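PDB 4YV9: transcriptional regulator from Streptococcus dysgalactiae, which probably controls gene expression in quorum sensing, binding DNA and acting as the receptor for SHP peptide pheromones. Local coordinates for residues I155-N158 with T159-L163; E97-A100 with H101-Y104; Y233-K237 with Q238-S242; D260-Y263 with Y264-E268. One frame throughout, in Å; residues are numbered along the deposited sequence.

Contact 1 (I155-N158 with T159-L163); sequences INYN and TLFLL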
loop_
_atom_site.group_PDB
_atom_site.type_symbol
_atom_site.label_atom_id
_atom_site.label_comp_id
_atom_site.label_asym_id
_atom_site.label_seq_id
_atom_site.Cartn_x
_atom_site.Cartn_y
_atom_site.Cartn_z
ATOM N N ILE B 155 0.944 26.706 -7.260
ATOM C CA ILE B 155 2.401 26.819 -7.302
ATOM C C ILE B 155 2.883 27.101 -8.730
ATOM O O ILE B 155 2.438 26.444 -9.676
ATOM C CB ILE B 155 3.064 25.527 -6.762
ATOM C CG1 ILE B 155 2.482 25.186 -5.389
ATOM C CG2 ILE B 155 4.584 25.675 -6.723
ATOM C CD1 ILE B 155 2.876 23.822 -4.817
ATOM N N ASN B 156 3.775 28.078 -8.904
ATOM C CA ASN B 156 4.248 28.388 -10.249
ATOM C C ASN B 156 4.975 27.170 -10.797
ATOM O O ASN B 156 5.585 26.418 -10.026
ATOM C CB ASN B 156 5.143 29.635 -10.260
ATOM C CG ASN B 156 6.442 29.434 -9.506
ATOM O OD1 ASN B 156 6.465 29.443 -8.274
ATOM N ND2 ASN B 156 7.538 29.265 -10.243
ATOM N N TYR B 157 4.876 26.948 -12.108
ATOM C CA TYR B 157 5.337 25.688 -12.691
ATOM C C TYR B 157 6.779 25.338 -12.320
ATOM O O TYR B 157 7.087 24.181 -12.020
ATOM C CB TYR B 157 5.223 25.697 -14.223
ATOM C CG TYR B 157 6.021 24.559 -14.825
ATOM C CD1 TYR B 157 5.543 23.253 -14.771
ATOM C CD2 TYR B 157 7.274 24.777 -15.391
ATOM C CE1 TYR B 157 6.274 22.201 -15.289
ATOM C CE2 TYR B 157 8.014 23.729 -15.910
ATOM C CZ TYR B 157 7.508 22.443 -15.853
ATOM O OH TYR B 157 8.236 21.394 -16.365
ATOM N N ASN B 158 7.672 26.320 -12.362
ATOM C CA ASN B 158 9.069 26.011 -12.106
ATOM C C ASN B 158 9.326 25.616 -10.663
ATOM O O ASN B 158 10.196 24.791 -10.400
ATOM C CB ASN B 158 9.972 27.178 -12.498
ATOM C CG ASN B 158 10.683 26.934 -13.816
ATOM O OD1 ASN B 158 11.613 26.125 -13.890
ATOM N ND2 ASN B 158 10.244 27.622 -14.866
ATOM N N THR B 159 8.578 26.194 -9.728
ATOM C CA THR B 159 8.718 25.819 -8.331
ATOM C C THR B 159 8.112 24.438 -8.133
ATOM O O THR B 159 8.652 23.609 -7.395
ATOM C CB THR B 159 8.047 26.835 -7.387
ATOM O OG1 THR B 159 8.709 28.100 -7.504
ATOM C CG2 THR B 159 8.114 26.362 -5.933
ATOM N N LEU B 160 6.995 24.193 -8.811
ATOM C CA LEU B 160 6.343 22.888 -8.767
ATOM C C LEU B 160 7.289 21.808 -9.270
ATOM O O LEU B 160 7.424 20.751 -8.652
ATOM C CB LEU B 160 5.061 22.898 -9.603
ATOM C CG LEU B 160 4.255 21.598 -9.681
ATOM C CD1 LEU B 160 3.831 21.141 -8.310
ATOM C CD2 LEU B 160 3.033 21.791 -10.570
ATOM N N PHE B 161 7.955 22.080 -10.390
ATOM C CA PHE B 161 8.899 21.113 -10.950
ATOM C C PHE B 161 10.050 20.829 -9.987
ATOM O O PHE B 161 10.446 19.679 -9.801
ATOM C CB PHE B 161 9.456 21.600 -12.282
ATOM C CG PHE B 161 10.546 20.725 -12.829
ATOM C CD1 PHE B 161 10.257 19.459 -13.314
ATOM C CD2 PHE B 161 11.861 21.162 -12.847
ATOM C CE1 PHE B 161 11.260 18.643 -13.809
ATOM C CE2 PHE B 161 12.865 20.355 -13.347
ATOM C CZ PHE B 161 12.566 19.094 -13.827
ATOM N N LEU B 162 10.587 21.886 -9.389
ATOM C CA LEU B 162 11.693 21.758 -8.448
ATOM C C LEU B 162 11.257 21.025 -7.180
ATOM O O LEU B 162 12.019 20.237 -6.622
ATOM C CB LEU B 162 12.267 23.134 -8.100
ATOM C CG LEU B 162 13.016 23.827 -9.237
ATOM C CD1 LEU B 162 13.610 25.158 -8.783
ATOM C CD2 LEU B 162 14.092 22.905 -9.804
ATOM N N LEU B 163 10.025 21.277 -6.744
ATOM C CA LEU B 163 9.467 20.598 -5.582
ATOM C C LEU B 163 9.260 19.126 -5.878
ATOM O O LEU B 163 9.469 18.274 -5.013
ATOM C CB LEU B 163 8.141 21.234 -5.151
ATOM C CG LEU B 163 8.244 22.535 -4.351
ATOM C CD1 LEU B 163 6.857 23.152 -4.124
ATOM C CD2 LEU B 163 8.962 22.290 -3.024
#

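Contact 2 (E97-A100 with H101-Y104); sequences EDYA and HKDY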
loop_
_atom_site.group_PDB
_atom_site.type_symbol
_atom_site.label_atom_id
_atom_site.label_comp_id
_atom_site.label_asym_id
_atom_site.label_seq_id
_atom_site.Cartn_x
_atom_site.Cartn_y
_atom_site.Cartn_z
ATOM N N GLU B 97 -12.500 27.961 8.864
ATOM C CA GLU B 97 -12.360 28.816 10.046
ATOM C C GLU B 97 -11.843 27.985 11.214
ATOM O O GLU B 97 -11.059 28.464 12.034
ATOM C CB GLU B 97 -13.683 29.510 10.428
ATOM C CG GLU B 97 -13.516 30.457 11.627
ATOM C CD GLU B 97 -14.776 31.239 12.003
ATOM O OE1 GLU B 97 -15.833 31.064 11.354
ATOM O OE2 GLU B 97 -14.702 32.035 12.966
ATOM N N ASP B 98 -12.279 26.732 11.274
ATOM C CA ASP B 98 -11.834 25.811 12.313
ATOM C C ASP B 98 -10.320 25.581 12.292
ATOM O O ASP B 98 -9.723 25.271 13.323
ATOM C CB ASP B 98 -12.562 24.471 12.179
ATOM C CG ASP B 98 -13.898 24.464 12.887
ATOM O OD1 ASP B 98 -14.045 25.229 13.864
ATOM O OD2 ASP B 98 -14.795 23.699 12.473
ATOM N N TYR B 99 -9.700 25.738 11.124
ATOM C CA TYR B 99 -8.276 25.430 10.986
ATOM C C TYR B 99 -7.405 26.651 10.741
ATOM O O TYR B 99 -6.278 26.515 10.280
ATOM C CB TYR B 99 -8.056 24.424 9.854
ATOM C CG TYR B 99 -8.362 22.998 10.256
ATOM C CD1 TYR B 99 -9.655 22.518 10.212
ATOM C CD2 TYR B 99 -7.353 22.134 10.678
ATOM C CE1 TYR B 99 -9.953 21.226 10.577
ATOM C CE2 TYR B 99 -7.639 20.824 11.048
ATOM C CZ TYR B 99 -8.947 20.380 10.994
ATOM O OH TYR B 99 -9.283 19.098 11.352
ATOM N N ALA B 100 -7.916 27.836 11.067
ATOM C CA ALA B 100 -7.223 29.084 10.758
ATOM C C ALA B 100 -5.869 29.202 11.459
ATOM O O ALA B 100 -4.966 29.877 10.964
ATOM C CB ALA B 100 -8.106 30.275 11.116
ATOM N N HIS B 101 -5.725 28.537 12.600
ATOM C CA HIS B 101 -4.481 28.594 13.367
ATOM C C HIS B 101 -3.419 27.638 12.825
ATOM O O HIS B 101 -2.283 27.624 13.302
ATOM C CB HIS B 101 -4.754 28.293 14.845
ATOM C CG HIS B 101 -5.375 26.949 15.089
ATOM N ND1 HIS B 101 -6.698 26.677 14.807
ATOM C CD2 HIS B 101 -4.857 25.808 15.599
ATOM C CE1 HIS B 101 -6.963 25.423 15.125
ATOM N NE2 HIS B 101 -5.866 24.873 15.611
ATOM N N LYS B 102 -3.792 26.843 11.827
ATOM C CA LYS B 102 -2.879 25.878 11.217
ATOM C C LYS B 102 -2.546 26.309 9.790
ATOM O O LYS B 102 -3.350 26.089 8.888
ATOM C CB LYS B 102 -3.507 24.483 11.216
ATOM C CG LYS B 102 -4.052 24.041 12.563
ATOM C CD LYS B 102 -2.938 23.788 13.547
ATOM C CE LYS B 102 -2.847 22.311 13.893
ATOM N NZ LYS B 102 -1.463 21.904 14.293
ATOM N N ASP B 103 -1.369 26.905 9.583
ATOM C CA ASP B 103 -1.103 27.629 8.336
ATOM C C ASP B 103 -1.160 26.722 7.114
ATOM O O ASP B 103 -1.890 27.011 6.167
ATOM C CB ASP B 103 0.252 28.343 8.379
ATOM C CG ASP B 103 0.409 29.377 7.262
ATOM O OD1 ASP B 103 -0.516 30.198 7.055
ATOM O OD2 ASP B 103 1.455 29.372 6.581
ATOM N N TYR B 104 -0.415 25.620 7.134
ATOM C CA TYR B 104 -0.349 24.767 5.953
ATOM C C TYR B 104 -1.676 24.067 5.688
ATOM O O TYR B 104 -2.078 23.920 4.532
ATOM C CB TYR B 104 0.766 23.730 6.083
ATOM C CG TYR B 104 2.101 24.339 6.439
ATOM C CD1 TYR B 104 2.469 25.580 5.945
ATOM C CD2 TYR B 104 2.977 23.682 7.298
ATOM C CE1 TYR B 104 3.672 26.148 6.281
ATOM C CE2 TYR B 104 4.182 24.240 7.635
ATOM C CZ TYR B 104 4.526 25.470 7.125
ATOM O OH TYR B 104 5.727 26.034 7.465
#

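Contact 3 (Y233-K237 with Q238-S242); sequences YYKLK and QGQVS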
loop_
_atom_site.group_PDB
_atom_site.type_symbol
_atom_site.label_atom_id
_atom_site.label_comp_id
_atom_site.label_asym_id
_atom_site.label_seq_id
_atom_site.Cartn_x
_atom_site.Cartn_y
_atom_site.Cartn_z
ATOM N N TYR B 233 1.342 10.867 -25.274
ATOM C CA TYR B 233 1.037 12.274 -25.531
ATOM C C TYR B 233 2.326 13.075 -25.728
ATOM O O TYR B 233 2.420 13.919 -26.627
ATOM C CB TYR B 233 0.198 12.831 -24.376
ATOM C CG TYR B 233 -0.113 14.313 -24.420
ATOM C CD1 TYR B 233 -0.573 14.924 -25.580
ATOM C CD2 TYR B 233 0.019 15.094 -23.274
ATOM C CE1 TYR B 233 -0.871 16.280 -25.604
ATOM C CE2 TYR B 233 -0.280 16.441 -23.286
ATOM C CZ TYR B 233 -0.718 17.030 -24.451
ATOM O OH TYR B 233 -1.005 18.374 -24.452
ATOM N N TYR B 234 3.321 12.789 -24.898
ATOM C CA TYR B 234 4.652 13.367 -25.058
ATOM C C TYR B 234 5.264 12.974 -26.397
ATOM O O TYR B 234 5.863 13.803 -27.074
ATOM C CB TYR B 234 5.558 12.925 -23.908
ATOM C CG TYR B 234 7.037 13.127 -24.144
ATOM C CD1 TYR B 234 7.631 14.358 -23.918
ATOM C CD2 TYR B 234 7.839 12.078 -24.571
ATOM C CE1 TYR B 234 8.973 14.542 -24.112
ATOM C CE2 TYR B 234 9.195 12.250 -24.768
ATOM C CZ TYR B 234 9.757 13.486 -24.536
ATOM O OH TYR B 234 11.104 13.677 -24.732
ATOM N N LYS B 235 5.107 11.705 -26.768
ATOM C CA LYS B 235 5.629 11.197 -28.034
ATOM C C LYS B 235 4.966 11.899 -29.212
ATOM O O LYS B 235 5.633 12.273 -30.185
ATOM C CB LYS B 235 5.417 9.686 -28.151
ATOM C CG LYS B 235 6.250 8.847 -27.204
ATOM C CD LYS B 235 6.017 7.369 -27.466
ATOM C CE LYS B 235 6.456 6.521 -26.288
ATOM N NZ LYS B 235 6.237 5.072 -26.546
ATOM N N LEU B 236 3.649 12.063 -29.117
ATOM C CA LEU B 236 2.892 12.739 -30.160
ATOM C C LEU B 236 3.394 14.162 -30.357
ATOM O O LEU B 236 3.673 14.573 -31.480
ATOM C CB LEU B 236 1.398 12.753 -29.828
ATOM C CG LEU B 236 0.537 13.538 -30.821
ATOM C CD1 LEU B 236 0.789 13.058 -32.242
ATOM C CD2 LEU B 236 -0.936 13.416 -30.473
ATOM N N LYS B 237 3.540 14.902 -29.262
ATOM C CA LYS B 237 3.986 16.289 -29.331
ATOM C C LYS B 237 5.387 16.424 -29.912
ATOM O O LYS B 237 5.902 17.533 -30.049
ATOM C CB LYS B 237 3.938 16.935 -27.948
ATOM C CG LYS B 237 2.679 17.744 -27.694
ATOM C CD LYS B 237 2.996 19.011 -26.914
ATOM C CE LYS B 237 1.728 19.747 -26.505
ATOM N NZ LYS B 237 2.033 20.992 -25.745
ATOM N N GLN B 238 5.999 15.296 -30.256
ATOM C CA GLN B 238 7.279 15.299 -30.945
ATOM C C GLN B 238 7.307 14.313 -32.108
ATOM O O GLN B 238 8.298 13.617 -32.318
ATOM C CB GLN B 238 8.406 14.995 -29.964
ATOM C CG GLN B 238 8.874 16.216 -29.201
ATOM C CD GLN B 238 9.403 15.860 -27.838
ATOM O OE1 GLN B 238 8.942 14.902 -27.222
ATOM N NE2 GLN B 238 10.379 16.623 -27.357
ATOM N N GLY B 239 6.204 14.251 -32.847
ATOM C CA GLY B 239 6.172 13.581 -34.135
ATOM C C GLY B 239 6.470 12.093 -34.188
ATOM O O GLY B 239 7.058 11.612 -35.157
ATOM N N GLN B 240 6.075 11.355 -33.158
ATOM C CA GLN B 240 6.092 9.900 -33.250
ATOM C C GLN B 240 4.654 9.413 -33.389
ATOM O O GLN B 240 3.843 9.630 -32.489
ATOM C CB GLN B 240 6.759 9.268 -32.027
ATOM C CG GLN B 240 8.221 9.626 -31.848
ATOM C CD GLN B 240 8.789 9.097 -30.540
ATOM O OE1 GLN B 240 9.435 9.828 -29.789
ATOM N NE2 GLN B 240 8.547 7.820 -30.262
ATOM N N VAL B 241 4.339 8.761 -34.506
ATOM C CA VAL B 241 2.963 8.334 -34.771
ATOM C C VAL B 241 2.530 7.315 -33.739
ATOM O O VAL B 241 1.335 7.151 -33.473
ATOM C CB VAL B 241 2.785 7.718 -36.189
ATOM C CG1 VAL B 241 3.043 6.202 -36.182
ATOM C CG2 VAL B 241 1.397 8.011 -36.722
ATOM N N SER B 242 3.510 6.638 -33.149
ATOM C CA SER B 242 3.229 5.579 -32.202
ATOM C C SER B 242 2.520 6.138 -30.975
ATOM O O SER B 242 1.781 5.417 -30.304
ATOM C CB SER B 242 4.518 4.865 -31.805
ATOM O OG SER B 242 5.484 5.794 -31.345
#

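Contact 4 (D260-Y263 with Y264-E268); sequences DALY and YSYKE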
loop_
_atom_site.group_PDB
_atom_site.type_symbol
_atom_site.label_atom_id
_atom_site.label_comp_id
_atom_site.label_asym_id
_atom_site.label_seq_id
_atom_site.Cartn_x
_atom_site.Cartn_y
_atom_site.Cartn_z
ATOM N N ASP B 260 -15.507 3.635 -16.614
ATOM C CA ASP B 260 -16.197 4.521 -17.544
ATOM C C ASP B 260 -15.786 5.991 -17.409
ATOM O O ASP B 260 -15.587 6.676 -18.409
ATOM C CB ASP B 260 -17.716 4.397 -17.356
ATOM C CG ASP B 260 -18.179 2.956 -17.204
ATOM O OD1 ASP B 260 -18.044 2.177 -18.179
ATOM O OD2 ASP B 260 -18.696 2.616 -16.109
ATOM N N ALA B 261 -15.672 6.478 -16.177
ATOM C CA ALA B 261 -15.367 7.890 -15.953
ATOM C C ALA B 261 -13.977 8.232 -16.481
ATOM O O ALA B 261 -13.776 9.266 -17.123
ATOM C CB ALA B 261 -15.479 8.237 -14.467
ATOM N N LEU B 262 -13.018 7.358 -16.208
ATOM C CA LEU B 262 -11.668 7.539 -16.716
ATOM C C LEU B 262 -11.655 7.440 -18.232
ATOM O O LEU B 262 -11.009 8.240 -18.906
ATOM C CB LEU B 262 -10.717 6.501 -16.100
ATOM C CG LEU B 262 -10.261 6.875 -14.690
ATOM C CD1 LEU B 262 -9.598 5.699 -13.965
ATOM C CD2 LEU B 262 -9.300 8.050 -14.781
ATOM N N TYR B 263 -12.376 6.455 -18.763
ATOM C CA TYR B 263 -12.480 6.286 -20.209
ATOM C C TYR B 263 -12.998 7.557 -20.848
ATOM O O TYR B 263 -12.390 8.070 -21.786
ATOM C CB TYR B 263 -13.386 5.101 -20.563
ATOM C CG TYR B 263 -13.532 4.870 -22.056
ATOM C CD1 TYR B 263 -12.421 4.652 -22.853
ATOM C CD2 TYR B 263 -14.786 4.852 -22.658
ATOM C CE1 TYR B 263 -12.545 4.440 -24.214
ATOM C CE2 TYR B 263 -14.924 4.643 -24.031
ATOM C CZ TYR B 263 -13.795 4.433 -24.801
ATOM O OH TYR B 263 -13.901 4.219 -26.158
ATOM N N TYR B 264 -14.110 8.074 -20.320
ATOM C CA TYR B 264 -14.721 9.283 -20.856
ATOM C C TYR B 264 -13.767 10.465 -20.786
ATOM O O TYR B 264 -13.656 11.254 -21.729
ATOM C CB TYR B 264 -16.015 9.639 -20.103
ATOM C CG TYR B 264 -16.470 11.057 -20.400
ATOM C CD1 TYR B 264 -17.227 11.342 -21.527
ATOM C CD2 TYR B 264 -16.118 12.112 -19.563
ATOM C CE1 TYR B 264 -17.629 12.639 -21.808
ATOM C CE2 TYR B 264 -16.498 13.391 -19.832
ATOM C CZ TYR B 264 -17.252 13.657 -20.958
ATOM O OH TYR B 264 -17.636 14.939 -21.218
ATOM N N SER B 265 -13.092 10.591 -19.651
ATOM C CA SER B 265 -12.273 11.758 -19.383
ATOM C C SER B 265 -11.027 11.779 -20.274
ATOM O O SER B 265 -10.672 12.820 -20.829
ATOM C CB SER B 265 -11.891 11.795 -17.904
ATOM O OG SER B 265 -11.290 13.030 -17.570
ATOM N N TYR B 266 -10.368 10.633 -20.429
ATOM C CA TYR B 266 -9.199 10.587 -21.302
ATOM C C TYR B 266 -9.575 10.624 -22.789
ATOM O O TYR B 266 -8.836 11.175 -23.606
ATOM C CB TYR B 266 -8.346 9.357 -20.979
ATOM C CG TYR B 266 -7.446 9.616 -19.797
ATOM C CD1 TYR B 266 -7.896 9.419 -18.503
ATOM C CD2 TYR B 266 -6.161 10.113 -19.978
ATOM C CE1 TYR B 266 -7.090 9.681 -17.420
ATOM C CE2 TYR B 266 -5.350 10.379 -18.907
ATOM C CZ TYR B 266 -5.816 10.160 -17.629
ATOM O OH TYR B 266 -5.000 10.430 -16.557
ATOM N N LYS B 267 -10.735 10.075 -23.138
ATOM C CA LYS B 267 -11.174 10.083 -24.529
ATOM C C LYS B 267 -11.510 11.511 -24.951
ATOM O O LYS B 267 -11.348 11.890 -26.115
ATOM C CB LYS B 267 -12.375 9.153 -24.707
ATOM C CG LYS B 267 -12.932 9.047 -26.123
ATOM C CD LYS B 267 -14.249 8.283 -26.067
ATOM C CE LYS B 267 -14.839 8.008 -27.435
ATOM N NZ LYS B 267 -16.286 7.623 -27.319
ATOM N N GLU B 268 -11.961 12.309 -23.989
ATOM C CA GLU B 268 -12.209 13.731 -24.210
ATOM C C GLU B 268 -10.902 14.476 -24.508
ATOM O O GLU B 268 -10.847 15.314 -25.410
ATOM C CB GLU B 268 -12.905 14.335 -22.989
ATOM C CG GLU B 268 -13.421 15.747 -23.173
ATOM C CD GLU B 268 -14.718 15.790 -23.949
ATOM O OE1 GLU B 268 -15.379 14.736 -24.052
ATOM O OE2 GLU B 268 -15.078 16.874 -24.456
#

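Contact 1 (I155-N158 with T159-L163)
The backbone carbonyl oxygen of N156 is shared by two amides at the start of helix 157-169. L160 N meets N156 O at 2.9 Å in a nearly straight bond (166°), and T159 N reaches the same oxygen weakly. N156 is the N-cap, and I155 just before it packs on L160 four places into the helix, a hydrophobic staple: I155 CG2 lies 4.0 Å from L160 CB. The same methyl rests against T159 CG2, while the I155 and L163 side chains cross at about a right angle, meeting at their CD1 methyls. L148 of helix 142-151 touches I155, L160 and L163, so this apolar face is buried against the preceding helix. On the other flank, Y157 and F161 run side by side. With its CG opposite the backbone N (chi1 165°), Y157 swings its ring along the helix, and F161 CB lies over one face of it, toward the rim. Y157 OH is held by S195 OG and H203 ND1, and the H203 ring also stacks on F161, tying this flank to the helices that follow. Further along, L162 N bonds to N158 O at 3.1 Å, and L162 CG sits 3.2 Å from that same N158 O.

Contact 2 (E97-A100 with H101-Y104)
H101 folds its imidazole back over the turn so that the backbone oxygen of D98 lies at the edge of the ring, near its plane, with D98 O 3.3 Å from H101 CE1. This comes from the first torsion of H101 (chi1 59°), which puts CG between the backbone N and the carbonyl carbon and carries the ring back toward the helix just left. K102 CG sits over one face of the imidazole, toward its rim, 3.5 Å above the plane of the H101 ring. The same K102 CG comes obliquely to the Y99 ring, a looser approach at 4.3 Å from Y99 CD2, so that one methylene meets both rings. Bends at chi2 and chi3 then lead the rest of the lysine chain away. One backbone bond closes the turn: K102 N reaches Y99 O at 2.9 Å. K102 is also the N-cap of the next helix, and its carbonyl receives S106 OG, while D103 makes a salt bridge with R129. Largely exposed, this is a type I beta turn from Y99 to K102, linking helices 89-98 and 103-113 in a domain of the TPR clan.

Contact 3 (Y233-K237 with Q238-S242)
K235 O and L236 O receive the two bonds of a Schellman motif that ends helix 221-236. Q240 N binds K235 O at 3.1 Å and G239 N binds L236 O at 2.9 Å, both donors lying well above the carbonyl plane of their acceptor. Q238 N also points at K235 O, though its position is less sure. G239 is the C-prime residue; its positive phi (62°) turns the chain out of the helix, a conformation glycine adopts easily.

The second kind of interaction is an amide over a ring. The Q238 side chain, extended beyond CG, brings its terminal amide over one face of Y234 near the rim, with Q238 CD 4.0 Å from Y234 CE1. Amide and ring planes stand 82° apart, nearly perpendicular. F201 of helix 201-215 touches both of these side chains, and I208 and I196 also pack on the tyrosine.

Polar ties to neighbouring helices come third: the straight K235 chain carries its ammonium group to a salt bridge with D246 of helix 242-256, and K237 sends its NZ to the carbonyl of I196.

The last kind is packing along the lysine chain. K235 and Q240 pass each other at a slant, K235 CB 4.1 Å from Q240 CB. Farther out, K235 CD lies 3.8 Å from Q240 NE2 and 4.2 Å from S242 OG.

Contact 4 (D260-Y263 with Y264-E268)
L262 and Y266 form the tight side of this helical turn, with L262 CD2 3.8 Å from Y266 CE1. Four residues apart, they share a buried face, and like first torsions (chi1 -80° and -82°) point both the same way along it. The edge of the Y266 ring comes in plane against L262 O, with Y266 CD1 3.4 Å away. That oxygen also accepts the Y266 backbone N at 2.9 Å, in an almost straight bond (172°). Y229 meets the Y266 ring edge-to-face, and F254 covers both L262 and Y266. F221 of the second subunit also packs on L262.

Y263 and K267 make an intermediate flank, where Y263 leans on L251 and F254 of helix 242-256. The two side chains cross at a slant, and the extended lysine chain passes the hydroxyl end of the ring, K267 CD and CE both 4.1 Å from Y263 OH. R271 lies near K267 NZ.

The solvent side belongs to D260, A261 and Y264, all exposed; A261 O lies at the edge of the Y264 ring, near its plane.

Regular backbone bonds, such as Y264 N to D260 O at 2.8 Å, hold all these sides on one alpha-helical frame. L262 and S265 touch a modified side chain of the bound peptide, so this start of helix 260-273 forms part of the peptide-binding site of the TPR-like C-terminal domain.

How the contacts relate
All four contacts are local and follow one another along the chain; none nests inside or crosses another. Nearest the N terminus, contact 2 closes the turn between helices 89-98 and 103-113. Contact 1 then starts helix 157-169 and fastens it to the helices before and after. Contact 3 ends helix 221-236 and leads into helix 242-256, and contact 4 lies on the last helix, 260-273. Contacts 2 and 3 are farthest apart, about 45 Å between centres; contacts 3 and 4 are closest, about 20 Å. Helix 179-197 touches both contact 1, through I194, and contact 3, through I196. Y233 meets H269 edge-to-face, joining contact 3 to the helix of contact 4.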